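Local coordinates for type III secretion system effector protein ExoU (Pseudomonas fluorescens, PDB 4QMK) that probably hydrolyses membrane phospholipids as a patatin-like phospholipase toxin injected by type III secretion, and localises to the plasma membrane through phosphatidylinositol 4,5-bisphosphate, at residues E44-S48 against V59-P65; I79-G83 against L414-R419; A114-D118 against S195-H199; G164-L170 against V258-L264. One frame throughout, in Å; residues are numbered along the deposited sequence. Where two conformers were deposited one is given.

Contact 1 (E44-S48 against V59-P65); sequences ERNLS and VVVSPPP
E44 meets P65 through the end of its side chain. With CG set between the backbone N and the carbonyl carbon (chi1 70°) and the rest of the chain extended, the side chains of E44 and P65 cross at about a right angle, OE2 lying 3.5 Å from P65 CD. R45 follows, held by both backbone and side chain. Its carbonyl O accepts from S62 N at 2.8 Å, while its chain bends at chi3 (50°) and brings the guanidinium against P64. R45 NE donates to S62 O at 3.2 Å, nearly in line with the carbonyl bond although the oxygen is tilted from the guanidinium plane; P64 CD lies over one face, 3.8 Å above it. A long, flat group suits this rigid proline run, and NH1 reaches L327 O in a weak bond. N46 has left-handed backbone angles, which asparagine tolerates well, and its place in a G1 beta bulge against strand 36-42 lets the chain turn into strand 47-51. That strand and strand 57-61 form a beta hairpin, the middle of a four-stranded antiparallel sheet. The amide of N46 contributes too: ND2 donates to S62 OG at 3.0 Å, the oxygen lying in the amide plane. L47, branched and apolar, touches both V59 CG1 and V61 CG1 with CD1, and also packs on M452 and V456 of helix 450-461. S48 makes the regular antiparallel hydrogen-bonded pair with V60, S48 N to V60 O at 2.9 Å and V60 N to S48 O at 2.8 Å. Its small hydroxyl turns instead to G41 N on the next strand.

Contact 2 (I79-G83 against L414-R419); sequences IAFPG and LQAQAR
Q415 reaches from helix 408-431 to I79, in the short 3-10 turn leading into helix 81-90. This is the helix that follows strand 68-72 of the patatin-like alpha/beta core, just after a glycine-rich turn that in this family probably builds the oxyanion hole. With CG beside its own backbone N (chi1 -68°) and the rest of the chain extended, Q415 carries its amide across P82 to I79. NE2 donates to I79 O at 3.2 Å, in the carbonyl plane and in its own amide plane. Its second partner, and the stronger, is N127 OD1, so both the position and the rotation of this buried amide are fixed; P82 CG touches NE2 at 3.5 Å. The neighbouring L414, with CG anti to the backbone N (chi1 -158°), uses CD2 for both I79 CG2 and A80 CB; one turn on from it, A418 CB, only a methyl, fits against A80 O at 3.5 Å. R419 runs fully extended away from the contact to a salt bridge with E90. Since G83 has no side chain, the backbones can close in: its CA-H points at Q415 O, with G83 CA 3.2 Å from that oxygen.

Contact 3 (A114-D118 against S195-H199); sequences ASGMD and SILAH
Two hydrogen bonds from helix 183-201, given by S195 and H199, carry this contact with the turn between helices 107-114 and 119-127. S195 OG donates to S115 O at 2.6 Å, approaching from well above the carbonyl plane. The hydroxyl lies anti to the backbone N (chi1 169°), which aims it across at the turn. One helical turn on, H199 NE2 donates to G116 O at 2.8 Å; the bond is bent (137°), and the oxygen lies near the ring edge but tilted from the ring plane. The backbone turn that offers these oxygens is a Schellman motif ending helix 107-114. G116 takes the positive phi (96°) that glycine accepts easily, and its bare CA leaves room for the imidazole. Packing adds less: I196 CG1 lies 3.9 Å from S115 O before its side chain continues onto L233, and M117 turns away toward F122 and L125. S115 OG bonds back to A111 O in the last turn of helix 107-114. Carbonyls at a helix end have outrun the helix's own N-H groups, so side-chain donors suit them. The bond to G116 O further implies that H199 carries a proton on NE2.

Contact 4 (G164-L170 against V258-L264); sequences GNISQLL and VVFNANL
The capped start of helix 166-173 sits against an edge strand of the mixed sheet in the patatin-like core, N165 and S167 meeting V259 while Q168 meets L264 in the turn beyond. The short axes of 166-170 and 258-260 cross at 68°. Within this chain, strand 254-260 has a partner strand on one side only, where V258 and F260 bond to G247 and I245; V259 therefore turns its backbone N and O toward the helix. N165, the N-cap, satisfies the first. With CG anti to the backbone N (chi1 -177°), its OD1 accepts from V259 N at 3.0 Å and from S167 N at 2.7 Å. The two donors come from opposite faces of the amide plane, so one oxygen caps the helix and ties it to the strand; ND2 holds L257 O. S167 OG lies 2.8 Å from V259 O and equally near N165 OD1, a small hydroxyl within reach of both oxygens. Apolar groups fill the rest: I166 CG2 meets V258 CG2 at 3.6 Å, and S167 CB comes obliquely to F260 CE1. L169, turned from the strand, packs on L169 of the second subunit. Q168 completes a capping box, its OE1 taking a weak bond from N165 N. The turn carrying L264 is shaped by an Asx motif in which N261 OD1 accepts L264 N. L264 CD2 touches the Q168 amide, and Q168 NE2 donates to L264 O at 3.2 Å, in the carbonyl plane and on a lone pair.

Overall arrangement
Contacts 2, 3 and 4 are buried, whereas contact 1, in a separate antiparallel sheet, is partly open and closes before the others begin along the chain. Contact 2 encloses both 3 and 4 in sequence, joining the start of the patatin-like region to a helix more than 300 residues later; there small residues let two helices come close. Contacts 3 and 4 interleave, their centres 24 Å apart, and use consecutive helices, 183-201 in contact 3 and 166-173 in contact 4. Both use side chains to serve helix ends, a C-terminus in contact 3 and an N-terminus in contact 4. Contact 1 alone pairs strand with strand, and lies across the chain's centre from contact 4.

Contact 1 (E44-S48 against V59-P65)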
loop_
_atom_site.group_PDB
_atom_site.type_symbol
_atom_site.label_atom_id
_atom_site.label_comp_id
_atom_site.label_asym_id
_atom_site.label_seq_id
_atom_site.Cartn_x
_atom_site.Cartn_y
_atom_site.Cartn_z
ATOM N N GLU A 44 12.067 -4.459 40.464
ATOM C CA GLU A 44 10.747 -3.823 40.387
ATOM C C GLU A 44 9.590 -4.824 40.367
ATOM O O GLU A 44 8.418 -4.431 40.444
ATOM C CB GLU A 44 10.664 -2.905 39.154
ATOM C CG GLU A 44 10.633 -3.643 37.834
ATOM C CD GLU A 44 10.468 -2.723 36.637
ATOM O OE1 GLU A 44 10.540 -1.464 36.772
ATOM O OE2 GLU A 44 10.248 -3.287 35.547
ATOM N N ARG A 45 9.918 -6.108 40.225
ATOM C CA ARG A 45 8.929 -7.156 40.331
ATOM C C ARG A 45 9.036 -7.879 41.644
ATOM O O ARG A 45 8.290 -8.860 41.896
ATOM C CB ARG A 45 9.033 -8.051 39.134
ATOM C CG ARG A 45 8.666 -7.207 37.899
ATOM C CD ARG A 45 8.308 -8.008 36.713
ATOM N NE ARG A 45 7.327 -8.987 37.094
ATOM C CZ ARG A 45 6.793 -9.828 36.235
ATOM N NH1 ARG A 45 7.098 -9.692 34.951
ATOM N NH2 ARG A 45 5.933 -10.763 36.639
ATOM N N ASN A 46 9.918 -7.343 42.500
ATOM C CA ASN A 46 10.150 -7.872 43.804
ATOM C C ASN A 46 10.287 -9.388 43.725
ATOM O O ASN A 46 9.582 -10.106 44.410
ATOM C CB ASN A 46 9.000 -7.519 44.696
ATOM C CG ASN A 46 8.785 -6.029 44.812
ATOM O OD1 ASN A 46 9.435 -5.365 45.610
ATOM N ND2 ASN A 46 7.832 -5.511 44.076
ATOM N N LEU A 47 11.191 -9.864 42.883
ATOM C CA LEU A 47 11.276 -11.251 42.631
ATOM C C LEU A 47 11.919 -11.981 43.783
ATOM O O LEU A 47 13.008 -11.593 44.202
ATOM C CB LEU A 47 12.107 -11.485 41.391
ATOM C CG LEU A 47 12.467 -12.944 41.121
ATOM C CD1 LEU A 47 11.226 -13.666 40.654
ATOM C CD2 LEU A 47 13.526 -13.004 40.046
ATOM N N SER A 48 11.270 -13.053 44.257
ATOM C CA SER A 48 11.820 -13.898 45.286
ATOM C C SER A 48 11.737 -15.364 44.856
ATOM O O SER A 48 10.805 -15.775 44.154
ATOM C CB SER A 48 11.056 -13.747 46.585
ATOM O OG SER A 48 11.153 -12.443 47.146
ATOM N N VAL A 59 8.580 -19.276 43.013
ATOM C CA VAL A 59 8.926 -17.934 42.621
ATOM C C VAL A 59 7.764 -17.010 42.917
ATOM O O VAL A 59 6.671 -17.280 42.530
ATOM C CB VAL A 59 9.182 -17.858 41.121
ATOM C CG1 VAL A 59 9.544 -16.443 40.718
ATOM C CG2 VAL A 59 10.287 -18.837 40.708
ATOM N N VAL A 60 8.027 -15.892 43.580
ATOM C CA VAL A 60 6.991 -14.947 43.890
ATOM C C VAL A 60 7.341 -13.619 43.255
ATOM O O VAL A 60 8.492 -13.149 43.314
ATOM C CB VAL A 60 6.841 -14.788 45.408
ATOM C CG1 VAL A 60 5.744 -13.819 45.752
ATOM C CG2 VAL A 60 6.499 -16.142 46.035
ATOM N N VAL A 61 6.350 -13.027 42.618
ATOM C CA VAL A 61 6.513 -11.763 41.973
ATOM C C VAL A 61 5.328 -10.855 42.085
ATOM O O VAL A 61 4.261 -11.254 42.445
ATOM C CB VAL A 61 6.790 -11.898 40.488
ATOM C CG1 VAL A 61 8.123 -12.572 40.282
ATOM C CG2 VAL A 61 5.678 -12.629 39.798
ATOM N N SER A 62 5.587 -9.591 41.804
ATOM C CA SER A 62 4.617 -8.532 41.793
ATOM C C SER A 62 4.483 -8.187 40.328
ATOM O O SER A 62 5.345 -8.561 39.529
ATOM C CB SER A 62 5.190 -7.330 42.550
ATOM O OG SER A 62 6.260 -6.770 41.801
ATOM N N PRO A 63 3.417 -7.477 39.951
ATOM C CA PRO A 63 3.211 -7.035 38.593
ATOM C C PRO A 63 4.276 -6.057 38.102
ATOM O O PRO A 63 4.802 -5.291 38.921
ATOM C CB PRO A 63 1.879 -6.278 38.673
ATOM C CG PRO A 63 1.231 -6.836 39.850
ATOM C CD PRO A 63 2.350 -7.007 40.818
ATOM N N PRO A 64 4.584 -6.078 36.788
ATOM C CA PRO A 64 5.438 -5.069 36.188
ATOM C C PRO A 64 4.655 -3.780 36.073
ATOM O O PRO A 64 3.416 -3.793 36.217
ATOM C CB PRO A 64 5.702 -5.575 34.776
ATOM C CG PRO A 64 4.694 -6.629 34.485
ATOM C CD PRO A 64 4.127 -7.093 35.813
ATOM N N PRO A 65 5.354 -2.662 35.837
ATOM C CA PRO A 65 4.668 -1.406 35.632
ATOM C C PRO A 65 3.987 -1.434 34.232
ATOM O O PRO A 65 4.345 -2.273 33.406
ATOM C CB PRO A 65 5.798 -0.382 35.716
ATOM C CG PRO A 65 6.943 -1.104 35.125
ATOM C CD PRO A 65 6.788 -2.550 35.534
#

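Contact 2 (I79-G83 against L414-R419)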
loop_
_atom_site.group_PDB
_atom_site.type_symbol
_atom_site.label_atom_id
_atom_site.label_comp_id
_atom_site.label_asym_id
_atom_site.label_seq_id
_atom_site.Cartn_x
_atom_site.Cartn_y
_atom_site.Cartn_z
ATOM N N ILE A 79 -12.261 14.836 29.596
ATOM C CA ILE A 79 -11.660 15.971 30.228
ATOM C C ILE A 79 -10.993 15.500 31.466
ATOM O O ILE A 79 -10.148 16.192 31.987
ATOM C CB ILE A 79 -12.705 17.124 30.503
ATOM C CG1 ILE A 79 -12.052 18.335 31.180
ATOM C CG2 ILE A 79 -13.855 16.676 31.389
ATOM C CD1 ILE A 79 -10.977 18.945 30.312
ATOM N N ALA A 80 -11.299 14.305 31.939
ATOM C CA ALA A 80 -10.586 13.749 33.125
ATOM C C ALA A 80 -9.191 13.184 32.803
ATOM O O ALA A 80 -8.360 13.031 33.683
ATOM C CB ALA A 80 -11.426 12.654 33.770
ATOM N N PHE A 81 -8.935 12.847 31.559
ATOM C CA PHE A 81 -7.694 12.140 31.251
ATOM C C PHE A 81 -6.406 12.843 31.691
ATOM O O PHE A 81 -5.413 12.183 32.015
ATOM C CB PHE A 81 -7.601 11.820 29.734
ATOM C CG PHE A 81 -8.505 10.725 29.267
ATOM C CD1 PHE A 81 -8.637 9.565 29.990
ATOM C CD2 PHE A 81 -9.124 10.804 28.022
ATOM C CE1 PHE A 81 -9.440 8.516 29.524
ATOM C CE2 PHE A 81 -9.888 9.758 27.532
ATOM C CZ PHE A 81 -10.050 8.618 28.291
ATOM N N PRO A 82 -6.390 14.179 31.655
ATOM C CA PRO A 82 -5.148 14.840 32.033
ATOM C C PRO A 82 -4.625 14.428 33.398
ATOM O O PRO A 82 -3.417 14.230 33.547
ATOM C CB PRO A 82 -5.524 16.311 31.996
ATOM C CG PRO A 82 -6.475 16.382 30.861
ATOM C CD PRO A 82 -7.322 15.128 31.021
ATOM N N GLY A 83 -5.501 14.250 34.372
ATOM C CA GLY A 83 -5.037 13.776 35.684
ATOM C C GLY A 83 -4.422 12.351 35.609
ATOM O O GLY A 83 -3.440 12.015 36.321
ATOM N N LEU A 414 -11.867 17.664 38.506
ATOM C CA LEU A 414 -12.106 16.349 37.982
ATOM C C LEU A 414 -10.765 15.715 37.648
ATOM O O LEU A 414 -10.498 14.551 37.990
ATOM C CB LEU A 414 -12.994 16.430 36.760
ATOM C CG LEU A 414 -13.707 15.126 36.483
ATOM C CD1 LEU A 414 -14.785 14.910 37.529
ATOM C CD2 LEU A 414 -14.299 15.126 35.082
ATOM N N GLN A 415 -9.899 16.523 37.057
ATOM C CA GLN A 415 -8.559 16.076 36.731
ATOM C C GLN A 415 -7.795 15.659 37.976
ATOM O O GLN A 415 -7.078 14.668 37.975
ATOM C CB GLN A 415 -7.821 17.158 35.967
ATOM C CG GLN A 415 -8.417 17.363 34.574
ATOM C CD GLN A 415 -7.892 18.573 33.877
ATOM O OE1 GLN A 415 -7.053 19.289 34.409
ATOM N NE2 GLN A 415 -8.359 18.794 32.651
ATOM N N ALA A 416 -7.966 16.400 39.056
ATOM C CA ALA A 416 -7.293 16.026 40.314
ATOM C C ALA A 416 -7.912 14.741 40.946
ATOM O O ALA A 416 -7.238 14.052 41.641
ATOM C CB ALA A 416 -7.307 17.200 41.297
ATOM N N GLN A 417 -9.190 14.461 40.701
ATOM C CA GLN A 417 -9.820 13.237 41.182
ATOM C C GLN A 417 -9.249 12.018 40.442
ATOM O O GLN A 417 -8.982 10.967 41.033
ATOM C CB GLN A 417 -11.300 13.284 40.913
ATOM C CG GLN A 417 -12.031 14.287 41.755
ATOM C CD GLN A 417 -12.537 13.667 43.022
ATOM O OE1 GLN A 417 -12.003 13.907 44.113
ATOM N NE2 GLN A 417 -13.565 12.825 42.887
ATOM N N ALA A 418 -9.105 12.178 39.139
ATOM C CA ALA A 418 -8.530 11.168 38.312
ATOM C C ALA A 418 -7.088 10.879 38.736
ATOM O O ALA A 418 -6.670 9.704 38.860
ATOM C CB ALA A 418 -8.562 11.617 36.868
ATOM N N ARG A 419 -6.340 11.955 38.978
ATOM C CA ARG A 419 -4.933 11.849 39.355
ATOM C C ARG A 419 -4.801 11.001 40.592
ATOM O O ARG A 419 -3.962 10.071 40.647
ATOM C CB ARG A 419 -4.352 13.228 39.592
ATOM C CG ARG A 419 -2.888 13.264 39.995
ATOM C CD ARG A 419 -2.471 14.679 40.386
ATOM N NE ARG A 419 -1.023 14.824 40.504
ATOM C CZ ARG A 419 -0.348 15.942 40.229
ATOM N NH1 ARG A 419 -0.968 17.037 39.780
ATOM N NH2 ARG A 419 0.971 15.957 40.361
#

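Contact 3 (A114-D118 against S195-H199)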
loop_
_atom_site.group_PDB
_atom_site.type_symbol
_atom_site.label_atom_id
_atom_site.label_comp_id
_atom_site.label_asym_id
_atom_site.label_seq_id
_atom_site.Cartn_x
_atom_site.Cartn_y
_atom_site.Cartn_z
ATOM N N ALA A 114 0.599 9.233 22.158
ATOM C CA ALA A 114 1.529 8.388 21.495
ATOM C C ALA A 114 2.602 9.205 20.830
ATOM O O ALA A 114 3.713 8.715 20.610
ATOM C CB ALA A 114 0.833 7.488 20.483
ATOM N N SER A 115 2.253 10.446 20.525
ATOM C CA SER A 115 3.135 11.400 19.888
ATOM C C SER A 115 4.126 12.009 20.836
ATOM O O SER A 115 4.993 12.804 20.433
ATOM C CB SER A 115 2.321 12.545 19.272
ATOM O OG SER A 115 1.576 12.062 18.173
ATOM N N GLY A 116 3.989 11.700 22.103
ATOM C CA GLY A 116 4.966 12.156 23.076
ATOM C C GLY A 116 4.607 13.428 23.803
ATOM O O GLY A 116 5.471 14.036 24.354
ATOM N N MET A 117 3.339 13.817 23.825
ATOM C CA MET A 117 2.946 14.969 24.603
ATOM C C MET A 117 3.071 14.636 26.072
ATOM O O MET A 117 2.527 13.638 26.512
ATOM C CB MET A 117 1.491 15.424 24.294
ATOM C CG MET A 117 1.352 16.166 22.984
ATOM S SD MET A 117 -0.224 17.036 22.737
ATOM C CE MET A 117 -0.480 17.743 24.344
ATOM N N ASP A 118 3.714 15.518 26.841
ATOM C CA ASP A 118 3.825 15.378 28.293
ATOM C C ASP A 118 2.524 15.825 29.009
ATOM O O ASP A 118 1.607 16.379 28.406
ATOM C CB ASP A 118 5.090 16.090 28.845
ATOM C CG ASP A 118 4.972 17.644 28.927
ATOM O OD1 ASP A 118 3.886 18.267 28.812
ATOM O OD2 ASP A 118 6.041 18.269 29.140
ATOM N N SER A 195 5.058 18.047 18.453
ATOM C CA SER A 195 5.548 17.164 19.522
ATOM C C SER A 195 6.619 16.217 19.045
ATOM O O SER A 195 7.672 16.132 19.657
ATOM C CB SER A 195 4.402 16.367 20.087
ATOM O OG SER A 195 4.889 15.346 20.916
ATOM N N ILE A 196 6.370 15.540 17.930
ATOM C CA ILE A 196 7.337 14.589 17.384
ATOM C C ILE A 196 8.642 15.250 16.960
ATOM O O ILE A 196 9.735 14.772 17.274
ATOM C CB ILE A 196 6.766 13.861 16.174
ATOM C CG1 ILE A 196 5.796 12.787 16.620
ATOM C CG2 ILE A 196 7.870 13.202 15.368
ATOM C CD1 ILE A 196 5.008 12.164 15.490
ATOM N N LEU A 197 8.540 16.359 16.237
ATOM C CA LEU A 197 9.742 17.065 15.794
ATOM C C LEU A 197 10.602 17.470 16.982
ATOM O O LEU A 197 11.814 17.219 16.989
ATOM C CB LEU A 197 9.386 18.276 14.939
ATOM C CG LEU A 197 8.813 17.899 13.575
ATOM C CD1 LEU A 197 8.458 19.121 12.749
ATOM C CD2 LEU A 197 9.742 17.008 12.782
ATOM N N ALA A 198 9.977 18.093 17.976
ATOM C CA ALA A 198 10.673 18.492 19.186
ATOM C C ALA A 198 11.446 17.284 19.723
ATOM O O ALA A 198 12.642 17.363 19.967
ATOM C CB ALA A 198 9.683 19.015 20.222
ATOM N N HIS A 199 10.768 16.155 19.876
ATOM C CA HIS A 199 11.427 14.968 20.413
ATOM C C HIS A 199 12.565 14.525 19.520
ATOM O O HIS A 199 13.650 14.266 19.994
ATOM C CB HIS A 199 10.435 13.816 20.667
ATOM C CG HIS A 199 9.579 14.013 21.884
ATOM N ND1 HIS A 199 9.995 13.674 23.151
ATOM C CD2 HIS A 199 8.331 14.525 22.032
ATOM C CE1 HIS A 199 9.051 13.975 24.030
ATOM N NE2 HIS A 199 8.031 14.499 23.375
#

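Contact 4 (G164-L170 against V258-L264)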
loop_
_atom_site.group_PDB
_atom_site.type_symbol
_atom_site.label_atom_id
_atom_site.label_comp_id
_atom_site.label_asym_id
_atom_site.label_seq_id
_atom_site.Cartn_x
_atom_site.Cartn_y
_atom_site.Cartn_z
ATOM N N GLY A 164 -8.051 -8.164 5.926
ATOM C CA GLY A 164 -7.629 -8.019 7.308
ATOM C C GLY A 164 -8.618 -7.381 8.263
ATOM O O GLY A 164 -8.800 -7.879 9.347
ATOM N N ASN A 165 -9.233 -6.272 7.857
ATOM C CA ASN A 165 -10.147 -5.479 8.708
ATOM C C ASN A 165 -10.817 -4.425 7.842
ATOM O O ASN A 165 -10.260 -3.974 6.861
ATOM C CB ASN A 165 -9.397 -4.790 9.861
ATOM C CG ASN A 165 -10.350 -4.006 10.840
ATOM O OD1 ASN A 165 -10.528 -2.767 10.729
ATOM N ND2 ASN A 165 -10.908 -4.711 11.809
ATOM N N ILE A 166 -12.031 -4.066 8.173
ATOM C CA ILE A 166 -12.713 -3.027 7.426
ATOM C C ILE A 166 -11.918 -1.710 7.420
ATOM O O ILE A 166 -12.073 -0.910 6.524
ATOM C CB ILE A 166 -14.136 -2.841 7.931
ATOM C CG1 ILE A 166 -14.927 -2.009 6.974
ATOM C CG2 ILE A 166 -14.183 -2.218 9.295
ATOM C CD1 ILE A 166 -16.396 -2.201 7.266
ATOM N N SER A 167 -11.021 -1.507 8.375
ATOM C CA SER A 167 -10.080 -0.390 8.264
ATOM C C SER A 167 -9.346 -0.324 6.924
ATOM O O SER A 167 -9.043 0.752 6.416
ATOM C CB SER A 167 -9.021 -0.484 9.349
ATOM O OG SER A 167 -8.349 -1.732 9.379
ATOM N N GLN A 168 -9.041 -1.466 6.343
ATOM C CA GLN A 168 -8.331 -1.481 5.065
ATOM C C GLN A 168 -9.139 -0.883 3.925
ATOM O O GLN A 168 -8.623 -0.139 3.094
ATOM C CB GLN A 168 -7.803 -2.876 4.793
ATOM C CG GLN A 168 -6.589 -3.131 5.677
ATOM C CD GLN A 168 -6.255 -4.574 5.876
ATOM O OE1 GLN A 168 -7.088 -5.453 5.705
ATOM N NE2 GLN A 168 -5.043 -4.825 6.286
ATOM N N LEU A 169 -10.420 -1.152 3.923
ATOM C CA LEU A 169 -11.303 -0.512 2.979
ATOM C C LEU A 169 -11.392 0.982 3.189
ATOM O O LEU A 169 -11.352 1.711 2.241
ATOM C CB LEU A 169 -12.700 -1.046 3.116
ATOM C CG LEU A 169 -13.245 -1.857 1.964
ATOM C CD1 LEU A 169 -14.754 -1.974 2.141
ATOM C CD2 LEU A 169 -12.933 -1.157 0.646
ATOM N N LEU A 170 -11.537 1.421 4.442
ATOM C CA LEU A 170 -11.732 2.830 4.765
ATOM C C LEU A 170 -10.514 3.618 4.426
ATOM O O LEU A 170 -10.605 4.747 3.908
ATOM C CB LEU A 170 -12.076 2.996 6.246
ATOM C CG LEU A 170 -13.364 2.293 6.629
ATOM C CD1 LEU A 170 -13.633 2.419 8.104
ATOM C CD2 LEU A 170 -14.510 2.853 5.865
ATOM N N VAL A 258 -13.463 -1.885 14.133
ATOM C CA VAL A 258 -12.565 -1.234 13.218
ATOM C C VAL A 258 -11.235 -1.075 13.956
ATOM O O VAL A 258 -11.223 -0.725 15.130
ATOM C CB VAL A 258 -13.126 0.108 12.827
ATOM C CG1 VAL A 258 -12.220 0.826 11.865
ATOM C CG2 VAL A 258 -14.487 -0.083 12.231
ATOM N N VAL A 259 -10.121 -1.358 13.300
ATOM C CA VAL A 259 -8.794 -1.269 13.966
ATOM C C VAL A 259 -7.715 -0.674 13.062
ATOM O O VAL A 259 -7.430 -1.187 11.976
ATOM C CB VAL A 259 -8.323 -2.678 14.412
ATOM C CG1 VAL A 259 -6.954 -2.624 15.077
ATOM C CG2 VAL A 259 -9.363 -3.320 15.320
ATOM N N PHE A 260 -7.153 0.425 13.497
ATOM C CA PHE A 260 -6.063 1.047 12.794
ATOM C C PHE A 260 -4.821 0.866 13.652
ATOM O O PHE A 260 -4.876 1.088 14.843
ATOM C CB PHE A 260 -6.323 2.526 12.658
ATOM C CG PHE A 260 -7.560 2.880 11.875
ATOM C CD1 PHE A 260 -7.547 2.852 10.494
ATOM C CD2 PHE A 260 -8.661 3.301 12.503
ATOM C CE1 PHE A 260 -8.676 3.150 9.764
ATOM C CE2 PHE A 260 -9.805 3.622 11.796
ATOM C CZ PHE A 260 -9.811 3.537 10.423
ATOM N N ASN A 261 -3.717 0.479 13.055
ATOM C CA ASN A 261 -2.426 0.344 13.732
ATOM C C ASN A 261 -1.296 0.049 12.710
ATOM O O ASN A 261 -1.546 -0.026 11.497
ATOM C CB ASN A 261 -2.489 -0.748 14.789
ATOM C CG ASN A 261 -2.774 -2.154 14.203
ATOM O OD1 ASN A 261 -2.516 -2.452 13.018
ATOM N ND2 ASN A 261 -3.326 -3.003 15.038
ATOM N N ALA A 262 -0.073 -0.153 13.179
ATOM C CA ALA A 262 1.053 -0.308 12.244
ATOM C C ALA A 262 0.983 -1.577 11.412
ATOM O O ALA A 262 1.516 -1.628 10.299
ATOM C CB ALA A 262 2.369 -0.235 12.967
ATOM N N ASN A 263 0.319 -2.593 11.932
ATOM C CA ASN A 263 0.223 -3.849 11.215
ATOM C C ASN A 263 -0.842 -3.874 10.095
ATOM O O ASN A 263 -0.566 -4.356 8.991
ATOM C CB ASN A 263 0.071 -4.994 12.217
ATOM C CG ASN A 263 1.366 -5.255 13.003
ATOM O OD1 ASN A 263 2.372 -4.531 12.854
ATOM N ND2 ASN A 263 1.345 -6.281 13.849
ATOM N N LEU A 264 -2.024 -3.310 10.333
ATOM C CA LEU A 264 -3.087 -3.309 9.309
ATOM C C LEU A 264 -3.087 -2.109 8.376
ATOM O O LEU A 264 -3.522 -2.216 7.214
ATOM C CB LEU A 264 -4.451 -3.338 9.997
ATOM C CG LEU A 264 -4.920 -4.597 10.716
ATOM C CD1 LEU A 264 -5.842 -4.255 11.877
ATOM C CD2 LEU A 264 -5.611 -5.520 9.724
#